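Local coordinates for protein probable 2-dehydro-3-deoxygalactonokinase DgoK1 (PDB 3T69) that is thought to phosphorylate 2-dehydro-3-deoxy-D-galactonate with ATP, a step in the degradation of D-galactonate, at residues L145-G150 with T272-A277; V262-S267 with T276-Q281; N217-V222 with G242-L247. One frame throughout, in Å; residues are numbered along the deposited sequence.

Interaction 1 of 3, residues L145-G150 with T272-A277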
ATOM      1  N   LEU B 145       0.457  16.531  21.469  1.00 63.12           N
ATOM      2  CA  LEU B 145       0.360  15.841  20.197  1.00 60.19           C
ATOM      3  C   LEU B 145       0.497  14.343  20.459  1.00 57.47           C
ATOM      4  O   LEU B 145       1.564  13.850  20.764  1.00 56.73           O
ATOM      5  CB  LEU B 145       1.429  16.382  19.231  1.00 60.59           C
ATOM      6  CG  LEU B 145       1.790  15.757  17.872  1.00 61.09           C
ATOM      7  CD1 LEU B 145       0.560  15.403  17.013  1.00 59.62           C
ATOM      8  CD2 LEU B 145       2.742  16.727  17.122  1.00 59.90           C
ATOM      9  N   VAL B 146      -0.610  13.632  20.326  1.00 54.63           N
ATOM     10  CA  VAL B 146      -0.668  12.236  20.685  1.00 51.76           C
ATOM     11  C   VAL B 146      -0.712  11.356  19.447  1.00 50.74           C
ATOM     12  O   VAL B 146      -1.532  11.575  18.551  1.00 50.73           O
ATOM     13  CB  VAL B 146      -1.950  11.983  21.492  1.00 51.91           C
ATOM     14  CG1 VAL B 146      -2.003  10.583  22.043  1.00 48.92           C
ATOM     15  CG2 VAL B 146      -2.120  13.040  22.626  1.00 52.86           C
ATOM     16  N   CYS B 147       0.138  10.336  19.420  1.00 49.29           N
ATOM     17  CA  CYS B 147       0.205   9.387  18.324  1.00 47.85           C
ATOM     18  C   CYS B 147      -0.392   8.126  18.804  1.00 48.01           C
ATOM     19  O   CYS B 147       0.046   7.605  19.815  1.00 48.12           O
ATOM     20  CB  CYS B 147       1.667   9.149  17.888  1.00 47.61           C
ATOM     21  SG  CYS B 147       2.072   7.595  16.993  1.00 45.24           S
ATOM     22  N   MET B 148      -1.374   7.598  18.066  1.00 48.07           N
ATOM     23  CA  MET B 148      -2.067   6.380  18.497  1.00 47.06           C
ATOM     24  C   MET B 148      -1.991   5.274  17.446  1.00 46.90           C
ATOM     25  O   MET B 148      -2.930   5.073  16.732  1.00 47.49           O
ATOM     26  CB  MET B 148      -3.541   6.710  18.888  1.00 47.17           C
ATOM     27  CG  MET B 148      -3.698   8.033  19.709  1.00 44.44           C
ATOM     28  SD  MET B 148      -5.341   8.658  20.088  1.00 40.16           S
ATOM     29  CE  MET B 148      -5.918   7.153  20.830  1.00 34.86           C
ATOM     30  N   PRO B 149      -0.869   4.524  17.380  1.00 47.01           N
ATOM     31  CA  PRO B 149      -0.599   3.493  16.365  1.00 45.81           C
ATOM     32  C   PRO B 149      -1.665   2.435  16.368  1.00 45.18           C
ATOM     33  O   PRO B 149      -2.460   2.460  17.263  1.00 44.51           O
ATOM     34  CB  PRO B 149       0.695   2.871  16.866  1.00 45.83           C
ATOM     35  CG  PRO B 149       0.705   3.144  18.353  1.00 45.88           C
ATOM     36  CD  PRO B 149       0.194   4.538  18.404  1.00 47.19           C
ATOM     37  N   GLY B 150      -1.627   1.501  15.394  1.00 45.19           N
ATOM     38  CA  GLY B 150      -2.587   0.373  15.192  1.00 43.85           C
ATOM     39  C   GLY B 150      -2.841   0.113  13.686  1.00 43.65           C
ATOM     40  O   GLY B 150      -2.178   0.680  12.850  1.00 42.72           O
ATOM     41  N   THR B 272       6.293  -0.651  21.484  1.00 58.36           N
ATOM     42  CA  THR B 272       7.766  -0.663  21.499  1.00 57.84           C
ATOM     43  C   THR B 272       8.258  -0.150  20.136  1.00 56.97           C
ATOM     44  O   THR B 272       8.868   0.954  20.041  1.00 57.02           O
ATOM     45  CB  THR B 272       8.340  -2.082  21.864  1.00 58.26           C
ATOM     46  OG1 THR B 272       8.028  -2.403  23.231  1.00 59.64           O
ATOM     47  CG2 THR B 272       9.849  -2.142  21.694  1.00 58.08           C
ATOM     48  N   LEU B 273       7.929  -0.910  19.091  1.00 55.49           N
ATOM     49  CA  LEU B 273       8.173  -0.513  17.695  1.00 54.13           C
ATOM     50  C   LEU B 273       8.035   0.992  17.387  1.00 52.77           C
ATOM     51  O   LEU B 273       8.929   1.585  16.786  1.00 52.52           O
ATOM     52  CB  LEU B 273       7.264  -1.316  16.786  1.00 54.32           C
ATOM     53  CG  LEU B 273       7.800  -1.676  15.396  1.00 56.93           C
ATOM     54  CD1 LEU B 273       9.175  -2.357  15.473  1.00 57.90           C
ATOM     55  CD2 LEU B 273       6.791  -2.608  14.694  1.00 58.06           C
ATOM     56  N   TYR B 274       6.952   1.629  17.823  1.00 51.47           N
ATOM     57  CA  TYR B 274       6.815   3.058  17.595  1.00 50.73           C
ATOM     58  C   TYR B 274       7.706   3.987  18.419  1.00 51.93           C
ATOM     59  O   TYR B 274       8.093   5.067  17.935  1.00 51.15           O
ATOM     60  CB  TYR B 274       5.356   3.510  17.704  1.00 50.65           C
ATOM     61  CG  TYR B 274       4.545   3.369  16.424  1.00 46.77           C
ATOM     62  CD1 TYR B 274       4.199   4.488  15.668  1.00 44.17           C
ATOM     63  CD2 TYR B 274       4.130   2.131  15.972  1.00 42.28           C
ATOM     64  CE1 TYR B 274       3.432   4.374  14.475  1.00 39.02           C
ATOM     65  CE2 TYR B 274       3.367   2.013  14.796  1.00 40.45           C
ATOM     66  CZ  TYR B 274       3.040   3.131  14.058  1.00 38.62           C
ATOM     67  OH  TYR B 274       2.285   2.992  12.917  1.00 40.13           O
ATOM     68  N   ARG B 275       8.030   3.599  19.660  1.00 53.53           N
ATOM     69  CA  ARG B 275       8.840   4.489  20.528  1.00 53.85           C
ATOM     70  C   ARG B 275      10.206   4.431  19.913  1.00 53.95           C
ATOM     71  O   ARG B 275      10.908   5.452  19.779  1.00 53.88           O
ATOM     72  CB  ARG B 275       8.881   3.986  22.008  1.00 54.52           C
ATOM     73  N   THR B 276      10.555   3.207  19.519  1.00 53.86           N
ATOM     74  CA  THR B 276      11.824   2.927  18.874  1.00 54.86           C
ATOM     75  C   THR B 276      11.928   3.794  17.620  1.00 55.23           C
ATOM     76  O   THR B 276      12.902   4.551  17.418  1.00 55.90           O
ATOM     77  CB  THR B 276      11.875   1.453  18.510  1.00 54.91           C
ATOM     78  OG1 THR B 276      11.721   0.688  19.702  1.00 54.88           O
ATOM     79  CG2 THR B 276      13.165   1.078  17.837  1.00 56.01           C
ATOM     80  N   ALA B 277      10.881   3.719  16.807  1.00 54.82           N
ATOM     81  CA  ALA B 277      10.868   4.440  15.573  1.00 54.37           C
ATOM     82  C   ALA B 277      10.836   5.949  15.827  1.00 53.98           C
ATOM     83  O   ALA B 277      11.506   6.713  15.137  1.00 54.65           O
ATOM     84  CB  ALA B 277       9.699   3.953  14.706  1.00 53.78           C
TER
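Pro149 and Tyr274 meet in a CH-pi contact at the C-terminal end of strand 143-148, where helix 268-280 packs against the sheet. The sheet probably belongs to the ASKHA-type nucleotide-binding fold of this kinase family. CB of Pro149 sits over the centre of the Tyr274 ring, 3.5 Å from the ring centroid and only 12° off the ring normal. Its nearest ring atom is CE2, also 3.5 Å from CB. A sulfur comes up near the CD1 corner: Cys147 SG lies 4.0 Å from Tyr274 CD1. This sulfur-aromatic approach is oblique, 56° off the normal. SG is anti to the backbone N of Cys147 (chi1 158°), which carries it toward the helix. Pro149 covers one face and Cys147 adds the oblique contact; Met148 between them points away. The phenol oxygen is also engaged: Tyr274 OH is hydrogen-bonded to Glu248 on helix 233-252 and to Thr171. The hydroxyl is thus held by two hydrogen bonds while Pro149 lies over the ring. On the sheet side, Cys147 bonds through its backbone to Cys263 of the adjacent parallel strand 261-264 and to Val265 just after it. Tyr274 also touches Leu264 of strand 261-264 and Ser153 of strand 153-159.

Interaction 2 of 3, residues V262-S267 with T276-Q281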
ATOM      1  N   VAL B 262       6.285  14.404  21.497  1.00 65.72           N
ATOM      2  CA  VAL B 262       5.053  13.599  21.300  1.00 63.55           C
ATOM      3  C   VAL B 262       4.736  12.589  22.393  1.00 62.86           C
ATOM      4  O   VAL B 262       5.638  12.001  22.985  1.00 62.03           O
ATOM      5  CB  VAL B 262       4.960  12.896  19.890  1.00 63.19           C
ATOM      6  CG1 VAL B 262       5.731  13.683  18.844  1.00 62.63           C
ATOM      7  CG2 VAL B 262       5.402  11.429  19.928  1.00 60.65           C
ATOM      8  N   CYS B 263       3.436  12.381  22.608  1.00 62.10           N
ATOM      9  CA  CYS B 263       2.912  11.430  23.592  1.00 62.29           C
ATOM     10  C   CYS B 263       2.336  10.192  22.931  1.00 61.25           C
ATOM     11  O   CYS B 263       1.243  10.226  22.376  1.00 61.48           O
ATOM     12  CB  CYS B 263       1.829  12.092  24.457  1.00 62.56           C
ATOM     13  SG  CYS B 263       2.316  13.787  25.047  1.00 67.75           S
ATOM     14  N   LEU B 264       3.069   9.088  23.002  1.00 59.73           N
ATOM     15  CA  LEU B 264       2.615   7.844  22.405  1.00 58.24           C
ATOM     16  C   LEU B 264       1.699   7.129  23.349  1.00 57.68           C
ATOM     17  O   LEU B 264       2.073   6.898  24.486  1.00 57.87           O
ATOM     18  CB  LEU B 264       3.798   6.927  22.092  1.00 57.79           C
ATOM     19  CG  LEU B 264       3.463   5.567  21.495  1.00 56.92           C
ATOM     20  CD1 LEU B 264       3.181   5.762  20.036  1.00 56.86           C
ATOM     21  CD2 LEU B 264       4.615   4.576  21.675  1.00 58.53           C
ATOM     22  N   VAL B 265       0.507   6.782  22.864  1.00 57.41           N
ATOM     23  CA  VAL B 265      -0.442   5.886  23.529  1.00 56.54           C
ATOM     24  C   VAL B 265      -0.401   4.585  22.784  1.00 57.04           C
ATOM     25  O   VAL B 265      -0.726   4.558  21.611  1.00 58.13           O
ATOM     26  CB  VAL B 265      -1.878   6.413  23.387  1.00 56.27           C
ATOM     27  CG1 VAL B 265      -2.893   5.373  23.839  1.00 54.72           C
ATOM     28  CG2 VAL B 265      -2.053   7.755  24.124  1.00 56.36           C
ATOM     29  N   GLY B 266      -0.004   3.500  23.428  1.00 57.59           N
ATOM     30  CA  GLY B 266      -0.042   2.184  22.790  1.00 58.25           C
ATOM     31  C   GLY B 266       0.369   1.091  23.750  1.00 59.60           C
ATOM     32  O   GLY B 266       0.796   1.361  24.886  1.00 59.69           O
ATOM     33  N   SER B 267       0.237  -0.155  23.314  1.00 60.68           N
ATOM     34  CA  SER B 267       0.612  -1.255  24.168  1.00 61.97           C
ATOM     35  C   SER B 267       1.599  -2.201  23.472  1.00 62.34           C
ATOM     36  O   SER B 267       1.813  -2.087  22.267  1.00 62.67           O
ATOM     37  CB  SER B 267      -0.648  -2.000  24.582  1.00 62.33           C
ATOM     38  OG  SER B 267      -0.873  -3.121  23.733  1.00 64.68           O
ATOM     39  N   THR B 276      10.555   3.207  19.519  1.00 53.86           N
ATOM     40  CA  THR B 276      11.824   2.927  18.874  1.00 54.86           C
ATOM     41  C   THR B 276      11.928   3.794  17.620  1.00 55.23           C
ATOM     42  O   THR B 276      12.902   4.551  17.418  1.00 55.90           O
ATOM     43  CB  THR B 276      11.875   1.453  18.510  1.00 54.91           C
ATOM     44  OG1 THR B 276      11.721   0.688  19.702  1.00 54.88           O
ATOM     45  CG2 THR B 276      13.165   1.078  17.837  1.00 56.01           C
ATOM     46  N   ALA B 277      10.881   3.719  16.807  1.00 54.82           N
ATOM     47  CA  ALA B 277      10.868   4.440  15.573  1.00 54.37           C
ATOM     48  C   ALA B 277      10.836   5.949  15.827  1.00 53.98           C
ATOM     49  O   ALA B 277      11.506   6.713  15.137  1.00 54.65           O
ATOM     50  CB  ALA B 277       9.699   3.953  14.706  1.00 53.78           C
ATOM     51  N   LEU B 278      10.079   6.387  16.818  1.00 53.91           N
ATOM     52  CA  LEU B 278       9.973   7.834  17.079  1.00 54.68           C
ATOM     53  C   LEU B 278      11.238   8.499  17.679  1.00 55.43           C
ATOM     54  O   LEU B 278      11.562   9.675  17.368  1.00 56.19           O
ATOM     55  CB  LEU B 278       8.749   8.148  17.956  1.00 54.21           C
ATOM     56  CG  LEU B 278       7.365   7.856  17.371  1.00 53.48           C
ATOM     57  CD1 LEU B 278       6.365   7.615  18.453  1.00 50.82           C
ATOM     58  CD2 LEU B 278       6.906   8.990  16.458  1.00 53.38           C
ATOM     59  N   GLU B 279      11.935   7.770  18.554  1.00 55.41           N
ATOM     60  CA  GLU B 279      13.142   8.311  19.150  1.00 55.46           C
ATOM     61  C   GLU B 279      14.205   8.468  18.077  1.00 55.46           C
ATOM     62  O   GLU B 279      14.781   9.561  17.939  1.00 55.59           O
ATOM     63  CB  GLU B 279      13.609   7.455  20.326  1.00 55.57           C
ATOM     64  CG  GLU B 279      12.836   7.779  21.599  1.00 56.02           C
ATOM     65  CD  GLU B 279      12.847   6.674  22.662  1.00 56.95           C
ATOM     66  OE1 GLU B 279      13.045   5.469  22.367  1.00 56.86           O
ATOM     67  OE2 GLU B 279      12.603   7.037  23.826  1.00 58.55           O
ATOM     68  N   SER B 280      14.417   7.407  17.288  1.00 55.04           N
ATOM     69  CA  SER B 280      15.349   7.457  16.148  1.00 54.78           C
ATOM     70  C   SER B 280      15.184   8.719  15.304  1.00 54.45           C
ATOM     71  O   SER B 280      16.141   9.175  14.700  1.00 53.95           O
ATOM     72  CB  SER B 280      15.274   6.188  15.288  1.00 54.63           C
ATOM     73  OG  SER B 280      14.139   6.200  14.439  1.00 55.50           O
ATOM     74  N   GLN B 281      13.987   9.308  15.286  1.00 54.65           N
ATOM     75  CA  GLN B 281      13.800  10.561  14.536  1.00 55.04           C
ATOM     76  C   GLN B 281      13.943  11.793  15.384  1.00 55.91           C
ATOM     77  O   GLN B 281      13.626  12.902  14.922  1.00 55.52           O
ATOM     78  CB  GLN B 281      12.491  10.603  13.718  1.00 54.83           C
ATOM     79  CG  GLN B 281      12.318   9.423  12.763  1.00 53.34           C
ATOM     80  CD  GLN B 281      13.561   9.160  11.908  1.00 51.95           C
ATOM     81  OE1 GLN B 281      14.045  10.047  11.188  1.00 52.44           O
ATOM     82  NE2 GLN B 281      14.076   7.936  11.980  1.00 49.63           N
TER
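Leu278 reaches from helix 268-280 onto the sheet and touches two residues of strand 261-264, Leu264 and Val262. One methyl does the work. CD1 of Leu278 lies 4.0 Å from CD1 of Leu264 and 4.2 Å from CG2 of Val262. The two leucines meet at their branch ends, with their side chains set aslant to each other and not side by side. Leu264 holds CG anti to its backbone N (chi1 178°), and this extended form brings CD1 up to the helix. Leu278 instead has CG anti to its carbonyl carbon, and its CD1 is the methyl that meets the strand. Val262 and Leu264 both point toward the helix, whereas Cys263 between them points away. Leu278 CD1 therefore bridges two positions on the same face of the strand. The contact is buried and wholly apolar, with no hydrogen bond between the segments.

Near the C-terminal end of the helix, Ser280 OG donates to Ala277 O at 2.8 Å, one turn back. Ser280 OG in turn accepts from Gln281 NE2 at 3.0 Å; this bond is bent, with an N-H...O angle of 138°. NE2 is also hydrogen-bonded to Ser206 OG on helix 199-210.

The two segments belong to a beta-alpha-beta unit formed by strand 261-264, helix 268-280 and strand 284-285. Val285 of the last strand touches both Leu264 and Leu278. Helix 199-210 covers another side of helix 268-280, where Phe201 meets Ala277 and Thr202 meets Ser280.

Interaction 3 of 3, residues N217-V222 with G242-L247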
ATOM      1  N   ASN B 217       9.021   3.266  -4.423  1.00 36.81           N
ATOM      2  CA  ASN B 217      10.253   2.693  -4.886  1.00 37.37           C
ATOM      3  C   ASN B 217      10.917   1.886  -3.760  1.00 37.77           C
ATOM      4  O   ASN B 217      11.229   0.692  -3.924  1.00 36.60           O
ATOM      5  CB  ASN B 217      11.174   3.780  -5.409  1.00 37.32           C
ATOM      6  CG  ASN B 217      12.584   3.303  -5.594  1.00 37.28           C
ATOM      7  OD1 ASN B 217      12.866   2.428  -6.407  1.00 43.22           O
ATOM      8  ND2 ASN B 217      13.476   3.853  -4.828  1.00 37.55           N
ATOM      9  N   LEU B 218      11.089   2.539  -2.605  1.00 38.79           N
ATOM     10  CA  LEU B 218      11.671   1.859  -1.410  1.00 39.49           C
ATOM     11  C   LEU B 218      10.994   0.533  -1.134  1.00 39.92           C
ATOM     12  O   LEU B 218      11.680  -0.471  -0.928  1.00 40.93           O
ATOM     13  CB  LEU B 218      11.639   2.751  -0.179  1.00 38.51           C
ATOM     14  CG  LEU B 218      12.555   3.989  -0.361  1.00 38.13           C
ATOM     15  CD1 LEU B 218      12.220   5.171   0.578  1.00 35.57           C
ATOM     16  CD2 LEU B 218      14.034   3.613  -0.286  1.00 31.32           C
ATOM     17  N   LEU B 219       9.666   0.504  -1.233  1.00 39.73           N
ATOM     18  CA  LEU B 219       8.940  -0.748  -1.048  1.00 40.41           C
ATOM     19  C   LEU B 219       9.334  -1.795  -2.085  1.00 40.82           C
ATOM     20  O   LEU B 219       9.485  -2.975  -1.752  1.00 40.81           O
ATOM     21  CB  LEU B 219       7.437  -0.519  -1.085  1.00 40.86           C
ATOM     22  CG  LEU B 219       6.844   0.336   0.046  1.00 42.09           C
ATOM     23  CD1 LEU B 219       5.409   0.751  -0.241  1.00 42.01           C
ATOM     24  CD2 LEU B 219       6.909  -0.426   1.342  1.00 42.58           C
ATOM     25  N   PHE B 220       9.556  -1.375  -3.334  1.00 40.56           N
ATOM     26  CA  PHE B 220       9.923  -2.360  -4.303  1.00 40.31           C
ATOM     27  C   PHE B 220      11.288  -2.947  -3.998  1.00 40.50           C
ATOM     28  O   PHE B 220      11.501  -4.143  -4.162  1.00 39.77           O
ATOM     29  CB  PHE B 220       9.830  -1.855  -5.741  1.00 40.06           C
ATOM     30  CG  PHE B 220      10.150  -2.925  -6.744  1.00 38.70           C
ATOM     31  CD1 PHE B 220       9.281  -3.973  -6.933  1.00 37.96           C
ATOM     32  CD2 PHE B 220      11.371  -2.930  -7.419  1.00 37.78           C
ATOM     33  CE1 PHE B 220       9.570  -5.017  -7.841  1.00 38.94           C
ATOM     34  CE2 PHE B 220      11.661  -3.932  -8.331  1.00 40.00           C
ATOM     35  CZ  PHE B 220      10.751  -4.996  -8.536  1.00 38.18           C
ATOM     36  N   SER B 221      12.157  -2.131  -3.461  1.00 41.78           N
ATOM     37  CA  SER B 221      13.495  -2.518  -3.124  1.00 42.72           C
ATOM     38  C   SER B 221      13.567  -3.633  -2.119  1.00 43.63           C
ATOM     39  O   SER B 221      14.499  -4.366  -2.117  1.00 43.94           O
ATOM     40  CB  SER B 221      14.291  -1.313  -2.684  1.00 42.46           C
ATOM     41  OG  SER B 221      14.758  -0.627  -3.821  1.00 43.73           O
ATOM     42  N   VAL B 222      12.610  -3.774  -1.236  1.00 43.95           N
ATOM     43  CA  VAL B 222      12.729  -4.904  -0.373  1.00 44.27           C
ATOM     44  C   VAL B 222      12.678  -6.180  -1.204  1.00 44.97           C
ATOM     45  O   VAL B 222      13.397  -7.082  -0.932  1.00 45.81           O
ATOM     46  CB  VAL B 222      11.765  -4.900   0.839  1.00 44.55           C
ATOM     47  CG1 VAL B 222      11.211  -3.565   1.118  1.00 43.16           C
ATOM     48  CG2 VAL B 222      10.748  -5.923   0.728  1.00 43.08           C
ATOM     49  N   GLY B 242       9.474  -0.660   8.614  1.00 40.80           N
ATOM     50  CA  GLY B 242      10.166   0.561   8.786  1.00 40.04           C
ATOM     51  C   GLY B 242       9.799   1.597   7.772  1.00 40.90           C
ATOM     52  O   GLY B 242       9.705   2.805   8.116  1.00 42.09           O
ATOM     53  N   THR B 243       9.591   1.166   6.519  1.00 40.13           N
ATOM     54  CA  THR B 243       9.302   2.121   5.432  1.00 39.08           C
ATOM     55  C   THR B 243       7.981   2.820   5.666  1.00 38.32           C
ATOM     56  O   THR B 243       7.864   4.083   5.608  1.00 38.23           O
ATOM     57  CB  THR B 243       9.282   1.428   4.017  1.00 40.11           C
ATOM     58  OG1 THR B 243      10.566   0.822   3.743  1.00 40.43           O
ATOM     59  CG2 THR B 243       8.938   2.437   2.942  1.00 36.91           C
ATOM     60  N   LEU B 244       6.985   1.986   5.931  1.00 36.95           N
ATOM     61  CA  LEU B 244       5.632   2.442   6.190  1.00 36.83           C
ATOM     62  C   LEU B 244       5.623   3.415   7.348  1.00 37.47           C
ATOM     63  O   LEU B 244       5.014   4.504   7.259  1.00 37.91           O
ATOM     64  CB  LEU B 244       4.754   1.255   6.526  1.00 36.14           C
ATOM     65  CG  LEU B 244       4.495   0.370   5.321  1.00 37.23           C
ATOM     66  CD1 LEU B 244       3.568  -0.736   5.728  1.00 32.54           C
ATOM     67  CD2 LEU B 244       3.929   1.206   4.079  1.00 36.43           C
ATOM     68  N   ILE B 245       6.322   3.029   8.431  1.00 36.99           N
ATOM     69  CA  ILE B 245       6.334   3.845   9.605  1.00 36.31           C
ATOM     70  C   ILE B 245       7.124   5.140   9.356  1.00 36.16           C
ATOM     71  O   ILE B 245       6.710   6.256   9.789  1.00 36.55           O
ATOM     72  CB  ILE B 245       6.788   3.074  10.880  1.00 37.01           C
ATOM     73  CG1 ILE B 245       5.723   2.074  11.290  1.00 36.86           C
ATOM     74  CG2 ILE B 245       6.933   4.062  12.037  1.00 37.57           C
ATOM     75  CD1 ILE B 245       6.212   0.877  12.065  1.00 40.53           C
ATOM     76  N   GLY B 246       8.236   5.034   8.635  1.00 34.72           N
ATOM     77  CA  GLY B 246       8.995   6.242   8.374  1.00 34.31           C
ATOM     78  C   GLY B 246       8.124   7.235   7.652  1.00 34.56           C
ATOM     79  O   GLY B 246       8.197   8.451   7.877  1.00 34.79           O
ATOM     80  N   LEU B 247       7.242   6.702   6.812  1.00 35.61           N
ATOM     81  CA  LEU B 247       6.364   7.548   5.969  1.00 35.80           C
ATOM     82  C   LEU B 247       5.310   8.248   6.784  1.00 35.31           C
ATOM     83  O   LEU B 247       5.138   9.483   6.679  1.00 34.74           O
ATOM     84  CB  LEU B 247       5.746   6.705   4.847  1.00 36.45           C
ATOM     85  CG  LEU B 247       4.728   7.302   3.913  1.00 36.05           C
ATOM     86  CD1 LEU B 247       5.273   8.471   3.162  1.00 37.34           C
ATOM     87  CD2 LEU B 247       4.418   6.243   2.963  1.00 39.71           C
TER
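Leu219 and Thr243 mark the closest backbone approach, 7.1 Å between their CA atoms, in the antiparallel helix pair formed by 215-228 and 233-252, consecutive helices in the chain. The segment axes come within 10.4 Å and their directions differ by 166°. Leu218, Leu219 and Leu244 meet Thr243 or each other through carbon atoms, and no hydrogen bond crosses between the segments. Thr243 is the central residue. Its CG2 is anti to the backbone N and reaches toward the partner helix. There it lies 3.9 Å from CD2 of Leu219 and 4.1 Å from CB of Leu218. Leu219 starts out at an angle to the partner helix, but its branched end swings in. CD2 then reaches CD2 of Leu244 as well, at 4.4 Å. Thr208 of helix 199-210 touches both Leu218 and Thr243, so a third helix borders the contact. Helix 215-228 also faces the second subunit: Leu219 packs on Met170 of that subunit, and Ser221 OG is hydrogen-bonded to its Pro122 O. The threonine divides its two branches, with the methyl given to the leucines and OG1 hydrogen-bonded to Gln239 O, one turn back in its own helix.

Overall arrangement
From the N terminus, strand 143-148 comes first and opens the long loop that interaction 1 closes at helix 268-280. Interaction 3 is nested inside that loop: it closes a shorter one between helices 215-228 and 233-252. Interaction 2 opens afterwards, on strand 261-264, and closes on the same helix as interaction 1. Thr276 and Ala277 belong to both. Interactions 1 and 2 have centres about 4 Å apart and together seat helix 268-280 on two neighbouring parallel strands. Interaction 3 lies about 17 Å from interaction 1, centre to centre. Ile245 joins the two regions by packing on Tyr274 and Ala277.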